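Local coordinates for capsular polysaccharide biosynthesis protein (PDB 4BQN) that binds coenzyme A and probably acts as an acetyltransferase in the biosynthesis of capsular polysaccharide, at residues Asp235-Ser240 against Tyr260-Lys265; Glu101-Thr106 against Arg194-Met199; Tyr120-Ile125 against Pro271-Gln276; Tyr111-His116 against Phe277-Arg282. The protein carries 1 engineered substitution. One frame throughout, in Å; residues are numbered along the deposited sequence.

Contact 1: residues Asp235-Ser240 against Tyr260-Lys265; sequences DVTKMS and YQVLYK
A small beta hairpin, its strands 260-262 and 265-267 joined by a type I' turn from Val262 to Lys265, receives the chain of Asp235-Ser240 along its first strand. One antiparallel, hydrogen-bonded pair sets the register: Lys238 N donates to Gln261 O at 2.7 Å, and Gln261 N returns a bond to Lys238 O at 3.0 Å along a lone pair. Val236 fastens the turn. Its carbonyl oxygen is gripped twice, by Tyr264 N in the carbonyl plane (2.9 Å) and by Gln261 NE2 from above that plane (3.1 Å). Its CA lies over one face of the Tyr264 ring, while CG2 is pressed against Leu263 CA at 3.5 Å, tighter than usual. The side chain of Gln261, with CG anti to the backbone N (chi1 177°), runs extended alongside that of Lys238. Its NE2 also gives a proton to water 1, which Asp235 OD2 and Lys238 NZ share, and OE1 is bound by Lys266 and water 3. At the other end the Tyr260 ring takes Ser240 CB over the centre of one face and, in a Met-aromatic contact, Met239 SD at its edge, 3.8 Å from Tyr260 CE2; the ring also stacks with Tyr272 of helix 269-281. The site of coenzyme A is close, the side chain of Val236 lying about 9 Å from the bound molecule. Next to Val236, Tyr264 OH donates to Asp235 OD1 over 2.6 Å, arriving from above the carboxylate, whose plane stands 76° from that of the ring.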
# COMPACT_ATOMS: atom_id res chain seq x y z
N ASP A 235 -0.96 4.36 10.03
CA ASP A 235 0.32 4.81 10.57
C ASP A 235 1.01 3.80 11.50
O ASP A 235 2.00 4.14 12.15
CB ASP A 235 0.15 6.14 11.32
CG ASP A 235 -0.63 5.99 12.61
OD1 ASP A 235 -1.45 5.06 12.73
OD2 ASP A 235 -0.42 6.83 13.51
N VAL A 236 0.51 2.56 11.54
CA VAL A 236 1.07 1.53 12.42
C VAL A 236 2.58 1.33 12.24
O VAL A 236 3.34 1.24 13.23
CB VAL A 236 0.31 0.17 12.26
CG1 VAL A 236 0.25 -0.33 10.82
CG2 VAL A 236 0.92 -0.91 13.16
N THR A 237 3.02 1.28 10.98
CA THR A 237 4.39 0.92 10.65
C THR A 237 4.97 1.96 9.70
O THR A 237 4.33 2.38 8.73
CB THR A 237 4.43 -0.50 10.07
OG1 THR A 237 4.15 -1.40 11.15
CG2 THR A 237 5.77 -0.85 9.45
N LYS A 238 6.19 2.40 10.00
CA LYS A 238 6.81 3.48 9.24
C LYS A 238 8.20 3.05 8.83
O LYS A 238 9.10 2.96 9.67
CB LYS A 238 6.83 4.78 10.06
CG LYS A 238 5.45 5.25 10.51
CD LYS A 238 5.46 6.53 11.34
CE LYS A 238 4.03 6.92 11.71
NZ LYS A 238 3.96 8.10 12.63
N MET A 239 8.35 2.73 7.54
CA MET A 239 9.65 2.33 7.01
C MET A 239 10.58 3.53 6.93
O MET A 239 10.15 4.64 6.64
CB MET A 239 9.50 1.66 5.65
CG MET A 239 8.81 0.30 5.69
SD MET A 239 9.82 -0.95 6.51
CE MET A 239 8.80 -1.41 7.89
N SER A 240 11.86 3.29 7.19
CA SER A 240 12.87 4.34 7.14
C SER A 240 13.59 4.34 5.79
O SER A 240 13.93 3.29 5.26
CB SER A 240 13.87 4.10 8.26
OG SER A 240 14.87 5.09 8.23
N TYR A 260 13.03 3.05 12.59
CA TYR A 260 11.80 2.49 12.03
C TYR A 260 10.72 2.55 13.10
O TYR A 260 11.01 2.61 14.30
CB TYR A 260 12.02 1.03 11.67
CG TYR A 260 12.87 0.77 10.46
CD1 TYR A 260 14.26 0.91 10.52
CD2 TYR A 260 12.30 0.33 9.27
CE1 TYR A 260 15.06 0.63 9.42
CE2 TYR A 260 13.09 0.05 8.15
CZ TYR A 260 14.47 0.20 8.25
OH TYR A 260 15.28 -0.08 7.20
N GLN A 261 9.46 2.56 12.67
CA GLN A 261 8.36 2.23 13.58
C GLN A 261 7.73 0.95 13.06
O GLN A 261 7.39 0.84 11.87
CB GLN A 261 7.33 3.35 13.65
CG GLN A 261 6.12 3.03 14.52
CD GLN A 261 5.23 4.23 14.73
OE1 GLN A 261 5.66 5.22 15.31
NE2 GLN A 261 3.99 4.14 14.26
N VAL A 262 7.57 -0.03 13.94
CA VAL A 262 6.96 -1.30 13.57
C VAL A 262 5.92 -1.64 14.62
O VAL A 262 6.23 -1.73 15.82
CB VAL A 262 8.01 -2.42 13.37
CG1 VAL A 262 8.66 -2.31 12.00
CG2 VAL A 262 9.06 -2.40 14.47
N LEU A 263 4.67 -1.83 14.19
CA LEU A 263 3.56 -2.11 15.11
C LEU A 263 3.53 -1.10 16.27
O LEU A 263 3.41 -1.47 17.44
CB LEU A 263 3.60 -3.57 15.61
CG LEU A 263 3.70 -4.66 14.54
CD1 LEU A 263 3.88 -6.03 15.17
CD2 LEU A 263 2.51 -4.62 13.59
N TYR A 264 3.68 0.18 15.92
CA TYR A 264 3.64 1.32 16.84
C TYR A 264 4.81 1.41 17.82
O TYR A 264 4.78 2.23 18.74
CB TYR A 264 2.30 1.40 17.60
CG TYR A 264 1.15 1.83 16.70
CD1 TYR A 264 1.06 3.14 16.22
CD2 TYR A 264 0.17 0.91 16.32
CE1 TYR A 264 0.03 3.53 15.39
CE2 TYR A 264 -0.88 1.30 15.50
CZ TYR A 264 -0.95 2.60 15.04
OH TYR A 264 -2.00 2.97 14.21
N LYS A 265 5.83 0.58 17.61
CA LYS A 265 7.04 0.62 18.44
C LYS A 265 8.23 1.12 17.63
O LYS A 265 8.40 0.75 16.47
CB LYS A 265 7.36 -0.77 19.00
CG LYS A 265 6.22 -1.45 19.74
CD LYS A 265 5.74 -0.64 20.94
CE LYS A 265 4.56 -1.32 21.62
NZ LYS A 265 3.86 -0.42 22.58
O HOH W 1 2.29 6.49 14.60
O HOH W 2 -2.59 1.63 11.29
O HOH W 3 5.37 7.86 14.84

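Contact 2: residues Glu101-Thr106 against Arg194-Met199; sequences EGYHPT and RLFYTM
Water carries most of the polar traffic between Glu101-Thr106 and Arg194-Met199, and His104 uses both ring nitrogens for it. Water 4 lies 3.0 Å from His104 ND1 and takes the proton of Met199 N at 2.8 Å. Water 5, in the plane of the imidazole and of the Arg194 guanidinium, is 2.9 Å from His104 NE2; it accepts from Arg194 NH1 and donates to Phe196 O. Two waters thus help to fix the rotation of the imidazole, and Arg194 NH1, 5.1 Å from His104 NE2, would be expected to disfavour a charged histidine.

Packing supplies the rest. The CB of Tyr103 sits over the centre of one imidazole face, and His104 CE1 approaches Tyr197 O to 3.4 Å. The side chains of Tyr103 and Phe196 cross at about a right angle, with Tyr103 CD2 4.0 Å from Phe196 CB and CE2 at the edge of the Phe196 ring. The Tyr103 hydroxyl rests against Leu195 CB and is hydrogen-bonded to Cys190 O and Lys193 O. Farther along, the CG of Glu101 lies 4.1 Å from Met199 CB, the two side chains running the same way.

Beyond that packing the Glu101 carboxylate is held by a salt bridge to Arg299 and a hydrogen bond to His99. Glu101 itself lines the coenzyme A pocket, and the second loop packs behind it, running on to Asn200, which binds coenzyme A.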
# COMPACT_ATOMS: atom_id res chain seq x y z
N GLU A 101 6.60 1.86 -4.22
CA GLU A 101 7.88 1.42 -3.62
C GLU A 101 8.94 2.51 -3.65
O GLU A 101 10.08 2.28 -3.25
CB GLU A 101 8.37 0.13 -4.30
CG GLU A 101 7.41 -1.01 -4.07
CD GLU A 101 7.74 -2.24 -4.87
OE1 GLU A 101 8.92 -2.43 -5.21
OE2 GLU A 101 6.80 -3.01 -5.15
N GLY A 102 8.59 3.71 -4.11
CA GLY A 102 9.61 4.71 -4.37
C GLY A 102 10.34 5.23 -3.15
O GLY A 102 11.49 5.64 -3.27
N TYR A 103 9.73 5.20 -1.97
CA TYR A 103 10.48 5.62 -0.78
C TYR A 103 11.40 4.54 -0.25
O TYR A 103 12.46 4.83 0.32
CB TYR A 103 9.55 6.03 0.35
CG TYR A 103 8.65 7.18 -0.02
CD1 TYR A 103 9.15 8.48 -0.10
CD2 TYR A 103 7.29 6.97 -0.25
CE1 TYR A 103 8.31 9.54 -0.44
CE2 TYR A 103 6.45 8.02 -0.59
CZ TYR A 103 6.96 9.30 -0.67
OH TYR A 103 6.11 10.32 -0.99
N HIS A 104 10.97 3.28 -0.40
CA HIS A 104 11.63 2.15 0.25
C HIS A 104 11.84 1.06 -0.78
O HIS A 104 11.19 0.01 -0.75
CB HIS A 104 10.80 1.63 1.44
CG HIS A 104 10.03 2.69 2.16
ND1 HIS A 104 8.65 2.78 2.08
CD2 HIS A 104 10.43 3.70 2.97
CE1 HIS A 104 8.24 3.81 2.80
NE2 HIS A 104 9.30 4.38 3.36
N PRO A 105 12.76 1.29 -1.73
CA PRO A 105 12.83 0.38 -2.87
C PRO A 105 13.37 -1.00 -2.50
O PRO A 105 13.30 -1.91 -3.33
CB PRO A 105 13.78 1.11 -3.85
CG PRO A 105 13.83 2.52 -3.39
CD PRO A 105 13.63 2.46 -1.90
N THR A 106 13.90 -1.16 -1.29
CA THR A 106 14.42 -2.45 -0.85
C THR A 106 13.39 -3.29 -0.08
O THR A 106 13.70 -4.39 0.34
CB THR A 106 15.65 -2.27 0.07
OG1 THR A 106 15.24 -1.63 1.27
CG2 THR A 106 16.75 -1.46 -0.61
N ARG A 194 5.67 13.23 2.23
CA ARG A 194 5.71 11.79 2.47
C ARG A 194 4.31 11.23 2.27
O ARG A 194 3.42 11.49 3.06
CB ARG A 194 6.20 11.50 3.88
CG ARG A 194 6.44 10.03 4.15
CD ARG A 194 6.69 9.74 5.62
NE ARG A 194 7.80 10.50 6.22
CZ ARG A 194 9.06 10.08 6.30
NH1 ARG A 194 9.41 8.92 5.77
NH2 ARG A 194 9.98 10.81 6.91
N LEU A 195 4.13 10.46 1.20
CA LEU A 195 2.80 9.98 0.81
C LEU A 195 2.50 8.54 1.24
O LEU A 195 1.35 8.12 1.24
CB LEU A 195 2.61 10.12 -0.70
CG LEU A 195 2.64 11.55 -1.26
CD1 LEU A 195 2.41 11.52 -2.77
CD2 LEU A 195 1.62 12.45 -0.56
N PHE A 196 3.55 7.80 1.60
CA PHE A 196 3.43 6.40 2.03
C PHE A 196 4.33 6.16 3.22
O PHE A 196 5.49 6.58 3.19
CB PHE A 196 3.83 5.41 0.92
CG PHE A 196 2.84 5.33 -0.21
CD1 PHE A 196 2.81 6.28 -1.23
CD2 PHE A 196 1.93 4.27 -0.27
CE1 PHE A 196 1.91 6.18 -2.28
CE2 PHE A 196 1.03 4.16 -1.33
CZ PHE A 196 1.01 5.13 -2.32
N TYR A 197 3.81 5.46 4.24
CA TYR A 197 4.62 4.95 5.35
C TYR A 197 5.25 3.58 5.03
O TYR A 197 6.33 3.24 5.54
CB TYR A 197 3.73 4.79 6.58
CG TYR A 197 3.30 6.07 7.23
CD1 TYR A 197 4.23 7.04 7.61
CD2 TYR A 197 1.95 6.30 7.50
CE1 TYR A 197 3.83 8.22 8.23
CE2 TYR A 197 1.54 7.48 8.14
CZ TYR A 197 2.48 8.43 8.50
OH TYR A 197 2.12 9.60 9.13
N THR A 198 4.54 2.78 4.23
CA THR A 198 5.06 1.54 3.66
C THR A 198 4.51 1.50 2.25
O THR A 198 3.63 2.33 1.89
CB THR A 198 4.55 0.28 4.37
OG1 THR A 198 3.18 0.09 3.99
CG2 THR A 198 4.65 0.41 5.90
N MET A 199 5.00 0.58 1.42
CA MET A 199 4.59 0.51 0.03
C MET A 199 3.08 0.52 -0.16
O MET A 199 2.59 0.95 -1.20
CB MET A 199 5.18 -0.73 -0.65
CG MET A 199 4.74 -2.06 -0.06
SD MET A 199 5.75 -3.36 -0.78
CE MET A 199 4.86 -4.81 -0.24
O HOH W 4 7.68 -0.01 1.94
O HOH W 5 8.01 6.78 4.41

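Contact 3: residues Tyr120-Ile125 against Pro271-Gln276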
# COMPACT_ATOMS: atom_id res chain seq x y z
N TYR A 120 6.33 -6.74 6.63
CA TYR A 120 7.29 -6.26 5.63
C TYR A 120 8.66 -6.80 5.95
O TYR A 120 8.98 -7.03 7.13
CB TYR A 120 7.35 -4.73 5.59
CG TYR A 120 6.00 -4.11 5.40
CD1 TYR A 120 5.48 -3.92 4.12
CD2 TYR A 120 5.21 -3.76 6.50
CE1 TYR A 120 4.21 -3.37 3.95
CE2 TYR A 120 3.95 -3.22 6.33
CZ TYR A 120 3.46 -3.03 5.06
OH TYR A 120 2.21 -2.49 4.91
N VAL A 121 9.45 -7.01 4.91
CA VAL A 121 10.84 -7.41 5.05
C VAL A 121 11.70 -6.64 4.05
O VAL A 121 11.20 -6.06 3.08
CB VAL A 121 11.03 -8.92 4.82
CG1 VAL A 121 10.28 -9.74 5.87
CG2 VAL A 121 10.59 -9.33 3.41
N ASP A 122 13.00 -6.62 4.31
CA ASP A 122 13.92 -5.97 3.40
C ASP A 122 14.43 -7.01 2.40
O ASP A 122 15.22 -7.89 2.74
CB ASP A 122 15.05 -5.26 4.16
CG ASP A 122 15.86 -4.35 3.27
OD1 ASP A 122 16.45 -4.86 2.30
OD2 ASP A 122 15.85 -3.12 3.52
N ALA A 123 13.91 -6.93 1.18
CA ALA A 123 14.27 -7.85 0.12
C ALA A 123 15.72 -7.72 -0.33
O ALA A 123 16.29 -8.70 -0.80
CB ALA A 123 13.34 -7.68 -1.07
N LEU A 124 16.32 -6.54 -0.19
CA LEU A 124 17.74 -6.45 -0.55
C LEU A 124 18.57 -7.28 0.43
O LEU A 124 19.52 -7.92 0.03
CB LEU A 124 18.21 -4.99 -0.60
CG LEU A 124 19.60 -4.83 -1.24
CD1 LEU A 124 19.62 -5.30 -2.69
CD2 LEU A 124 20.03 -3.38 -1.15
N ILE A 125 18.19 -7.27 1.70
CA ILE A 125 18.82 -8.16 2.69
C ILE A 125 18.67 -9.62 2.28
O ILE A 125 19.62 -10.39 2.39
CB ILE A 125 18.32 -7.85 4.12
CG1 ILE A 125 18.95 -6.54 4.56
CG2 ILE A 125 18.67 -8.98 5.10
CD1 ILE A 125 18.58 -6.06 5.94
N PRO A 271 19.65 -2.30 14.75
CA PRO A 271 19.05 -3.56 15.18
C PRO A 271 17.93 -4.03 14.26
O PRO A 271 17.77 -5.23 14.09
CB PRO A 271 18.50 -3.26 16.58
CG PRO A 271 18.51 -1.78 16.70
CD PRO A 271 19.62 -1.30 15.83
N TYR A 272 17.16 -3.11 13.68
CA TYR A 272 16.11 -3.51 12.74
C TYR A 272 16.70 -4.33 11.59
O TYR A 272 16.22 -5.44 11.25
CB TYR A 272 15.34 -2.29 12.21
CG TYR A 272 14.32 -2.71 11.17
CD1 TYR A 272 13.04 -3.13 11.56
CD2 TYR A 272 14.65 -2.77 9.81
CE1 TYR A 272 12.11 -3.56 10.62
CE2 TYR A 272 13.73 -3.20 8.86
CZ TYR A 272 12.46 -3.60 9.27
OH TYR A 272 11.57 -4.03 8.32
N LEU A 273 17.75 -3.80 10.98
CA LEU A 273 18.34 -4.45 9.81
C LEU A 273 19.08 -5.74 10.19
O LEU A 273 19.01 -6.73 9.48
CB LEU A 273 19.25 -3.48 9.05
CG LEU A 273 18.52 -2.29 8.40
CD1 LEU A 273 19.53 -1.27 7.92
CD2 LEU A 273 17.61 -2.75 7.26
N LEU A 274 19.78 -5.73 11.32
CA LEU A 274 20.39 -6.96 11.81
C LEU A 274 19.34 -8.05 12.05
O LEU A 274 19.56 -9.22 11.71
CB LEU A 274 21.19 -6.68 13.08
CG LEU A 274 22.46 -5.83 12.91
CD1 LEU A 274 23.04 -5.44 14.26
CD2 LEU A 274 23.51 -6.50 12.05
N GLU A 275 18.19 -7.68 12.61
CA GLU A 275 17.11 -8.64 12.85
C GLU A 275 16.51 -9.18 11.55
O GLU A 275 16.06 -10.31 11.49
CB GLU A 275 16.03 -8.01 13.74
CG GLU A 275 16.46 -7.83 15.19
CD GLU A 275 15.39 -7.20 16.09
OE1 GLU A 275 14.21 -7.17 15.69
OE2 GLU A 275 15.75 -6.74 17.20
N GLN A 276 16.51 -8.36 10.51
CA GLN A 276 16.10 -8.85 9.18
C GLN A 276 17.00 -9.99 8.72
O GLN A 276 16.53 -11.02 8.23
CB GLN A 276 16.07 -7.72 8.14
CG GLN A 276 14.97 -6.70 8.38
CD GLN A 276 13.61 -7.24 7.98
OE1 GLN A 276 13.43 -7.73 6.87
NE2 GLN A 276 12.65 -7.18 8.90
O HOH W 6 9.45 -5.27 9.22
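One direct hydrogen bond joins the start of helix 123-130 to helix 269-281. Asp122 N donates to Gln276 OE1 over 2.8 Å, nearly straight at 161°, although the proton arrives from well above the plane of the side-chain carbonyl. The glutamine chain bends at chi2 (-75°) to bring its amide to the backbone of strand 121-122, where OE1 also lies 3.2 Å from Val121 CA. A second polar link is indirect: water 6 donates to Tyr120 O at 2.8 Å and accepts the phenol proton of Tyr272 OH at 2.6 Å.

Within 120-125 the Asp122 side chain turns back on its own helix. With CG anti to the backbone N (chi1 -168°), OD1 accepts from Ile125 N at 3.0 Å, while OD2 is bound by Tyr242 and Thr106. The buried carboxylate therefore has donors at both oxygens, and the emerging helix end would help to stabilise its negative charge.

Apolar contact is concentrated at the tip of Ile125. Its CD1 meets Leu273 CD2 at 3.7 Å and rests equally close to Gln276 CB, the isoleucine crossing both side chains at about a right angle. The Tyr120 side chain leads off in another direction; its OH is hydrogen-bonded to Asn200, a residue that binds coenzyme A, and the side chain comes within about 5 Å of coenzyme A. A short strand here passes straight into a helix, and Asp122 at the junction is a classical aspartate N-cap, its backbone N-H bound by the side chain of a neighbouring helix.

Contact 4: residues Tyr111-His116 against Phe277-Arg282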
# COMPACT_ATOMS: atom_id res chain seq x y z
N TYR A 111 7.07 -13.67 0.22
CA TYR A 111 6.36 -14.60 -0.67
C TYR A 111 7.07 -15.93 -0.53
O TYR A 111 8.29 -16.00 -0.66
CB TYR A 111 6.41 -14.14 -2.13
CG TYR A 111 5.85 -15.17 -3.10
CD1 TYR A 111 6.65 -16.20 -3.62
CD2 TYR A 111 4.51 -15.14 -3.46
CE1 TYR A 111 6.13 -17.15 -4.50
CE2 TYR A 111 3.97 -16.09 -4.33
CZ TYR A 111 4.79 -17.09 -4.84
OH TYR A 111 4.26 -18.02 -5.71
N GLY A 112 6.31 -16.99 -0.27
CA GLY A 112 6.88 -18.33 -0.10
C GLY A 112 7.67 -18.55 1.17
O GLY A 112 8.30 -19.59 1.34
N LEU A 113 7.64 -17.54 2.05
CA LEU A 113 8.32 -17.54 3.34
C LEU A 113 7.27 -17.29 4.39
O LEU A 113 6.18 -16.81 4.08
CB LEU A 113 9.37 -16.42 3.39
CG LEU A 113 10.55 -16.53 2.41
CD1 LEU A 113 11.32 -15.23 2.35
CD2 LEU A 113 11.46 -17.69 2.79
N PRO A 114 7.58 -17.62 5.65
CA PRO A 114 6.56 -17.41 6.69
C PRO A 114 6.15 -15.95 6.76
O PRO A 114 6.97 -15.06 6.49
CB PRO A 114 7.29 -17.80 7.98
CG PRO A 114 8.41 -18.69 7.54
CD PRO A 114 8.82 -18.21 6.19
N PRO A 115 4.89 -15.69 7.12
CA PRO A 115 4.48 -14.30 7.32
C PRO A 115 5.37 -13.64 8.38
O PRO A 115 5.73 -14.27 9.38
CB PRO A 115 3.04 -14.42 7.82
CG PRO A 115 2.59 -15.76 7.36
CD PRO A 115 3.80 -16.63 7.43
N HIS A 116 5.73 -12.39 8.14
CA HIS A 116 6.53 -11.66 9.10
C HIS A 116 5.58 -10.92 10.03
O HIS A 116 4.60 -10.32 9.55
CB HIS A 116 7.47 -10.68 8.38
CG HIS A 116 8.49 -10.06 9.29
ND1 HIS A 116 8.17 -9.10 10.21
CD2 HIS A 116 9.81 -10.32 9.43
CE1 HIS A 116 9.26 -8.77 10.89
NE2 HIS A 116 10.27 -9.50 10.44
N PHE A 277 18.32 -9.81 8.87
CA PHE A 277 19.25 -10.89 8.55
C PHE A 277 18.92 -12.15 9.34
O PHE A 277 18.84 -13.24 8.78
CB PHE A 277 20.71 -10.48 8.79
CG PHE A 277 21.34 -9.80 7.61
CD1 PHE A 277 21.99 -10.54 6.62
CD2 PHE A 277 21.27 -8.41 7.47
CE1 PHE A 277 22.57 -9.93 5.52
CE2 PHE A 277 21.85 -7.79 6.38
CZ PHE A 277 22.49 -8.55 5.40
N GLU A 278 18.69 -11.99 10.65
CA GLU A 278 18.40 -13.12 11.51
C GLU A 278 17.11 -13.82 11.08
O GLU A 278 17.03 -15.05 11.08
CB GLU A 278 18.35 -12.66 12.96
CG GLU A 278 19.73 -12.23 13.45
CD GLU A 278 19.75 -11.31 14.65
OE1 GLU A 278 18.68 -10.98 15.21
OE2 GLU A 278 20.86 -10.90 15.05
N TRP A 279 16.12 -13.04 10.66
CA TRP A 279 14.85 -13.59 10.22
C TRP A 279 15.04 -14.43 8.95
O TRP A 279 14.59 -15.58 8.90
CB TRP A 279 13.83 -12.46 10.01
CG TRP A 279 12.44 -12.96 9.78
CD1 TRP A 279 11.50 -13.25 10.74
CD2 TRP A 279 11.82 -13.25 8.52
NE1 TRP A 279 10.34 -13.70 10.16
CE2 TRP A 279 10.51 -13.70 8.79
CE3 TRP A 279 12.24 -13.15 7.18
CZ2 TRP A 279 9.62 -14.08 7.79
CZ3 TRP A 279 11.34 -13.53 6.17
CH2 TRP A 279 10.05 -14.00 6.48
N PHE A 280 15.72 -13.88 7.95
CA PHE A 280 15.94 -14.64 6.72
C PHE A 280 16.80 -15.89 6.94
O PHE A 280 16.57 -16.91 6.28
CB PHE A 280 16.57 -13.78 5.64
CG PHE A 280 15.61 -12.81 5.00
CD1 PHE A 280 14.56 -13.27 4.19
CD2 PHE A 280 15.77 -11.43 5.18
CE1 PHE A 280 13.69 -12.37 3.59
CE2 PHE A 280 14.91 -10.54 4.57
CZ PHE A 280 13.87 -11.00 3.78
N GLU A 281 17.77 -15.81 7.86
CA GLU A 281 18.67 -16.94 8.10
C GLU A 281 17.92 -18.12 8.75
O GLU A 281 18.40 -19.25 8.70
CB GLU A 281 19.92 -16.48 8.87
CG GLU A 281 20.90 -15.68 7.99
CD GLU A 281 21.87 -14.77 8.77
OE1 GLU A 281 22.01 -14.94 10.00
OE2 GLU A 281 22.51 -13.88 8.14
N ARG A 282 16.72 -17.88 9.30
CA ARG A 282 15.90 -18.96 9.86
C ARG A 282 15.17 -19.78 8.81
O ARG A 282 14.77 -20.90 9.07
CB ARG A 282 14.91 -18.41 10.90
CG ARG A 282 15.59 -17.82 12.12
CD ARG A 282 14.60 -17.25 13.13
NE ARG A 282 15.30 -16.41 14.11
CZ ARG A 282 15.09 -15.10 14.28
NH1 ARG A 282 14.18 -14.45 13.56
NH2 ARG A 282 15.79 -14.44 15.19
O HOH W 7 7.88 -15.02 10.93
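The indole of Trp279 reaches out from helix 269-281, with CG anti to the backbone N (chi1 -170°), into the curve of the loop Tyr111-His116. His116 turns its edge to one indole face: CD2 stands 3.5 Å from Trp279 NE1, and the planes meet at 51°. At the rim of the indole, in its plane, Pro114 O comes to 3.1 Å from Trp279 CZ2. The N-H of the same ring is satisfied through solvent, Trp279 NE1 giving its proton to water 7 at 2.9 Å, which in turn donates to Pro115 O at 2.8 Å. His116 and Trp279 thus form a tilted edge-to-face pair that fastens the loop between strands 107-108 and 121-122 to the side of a helix, at the protein surface. Leu113 closes the other end of the indole, its CB 4.0 Å from Trp279 CH2, and sends CD1 to the edge of the Phe280 ring, 3.9 Å from Phe280 CE1. Phe280 in turn offers one face to Trp279 CE3. Farther out, His116 ND1 accepts from Glu118 N, which holds the imidazole in its orientation, and Phe291 of helix 285-296 backs both Leu113 and Phe280.

From the N terminus, 101-106, 111-116 and 120-125 open contacts 2, 4 and 3 in turn. Contact 2 closes first, at 194-199, so its loop crosses those of contacts 3 and 4. Contact 1 then opens at 235-240 and closes at 260-265, after contact 2 and wholly within the loop of contact 3, which 271-276 completes; 277-282 closes contact 4 outermost. Helix 269-281 serves contacts 3 and 4, which meet where Phe280 packs on Asp122. Contact 1 adjoins contact 2 through a probable hydrogen bond from Met239 N to Tyr197 O, and contact 3 through Tyr260 and Tyr272; contacts 2 and 3 meet through Thr106 and Asp122. Hairpin, the two loops beside the coenzyme A pocket and helix are thereby tied together.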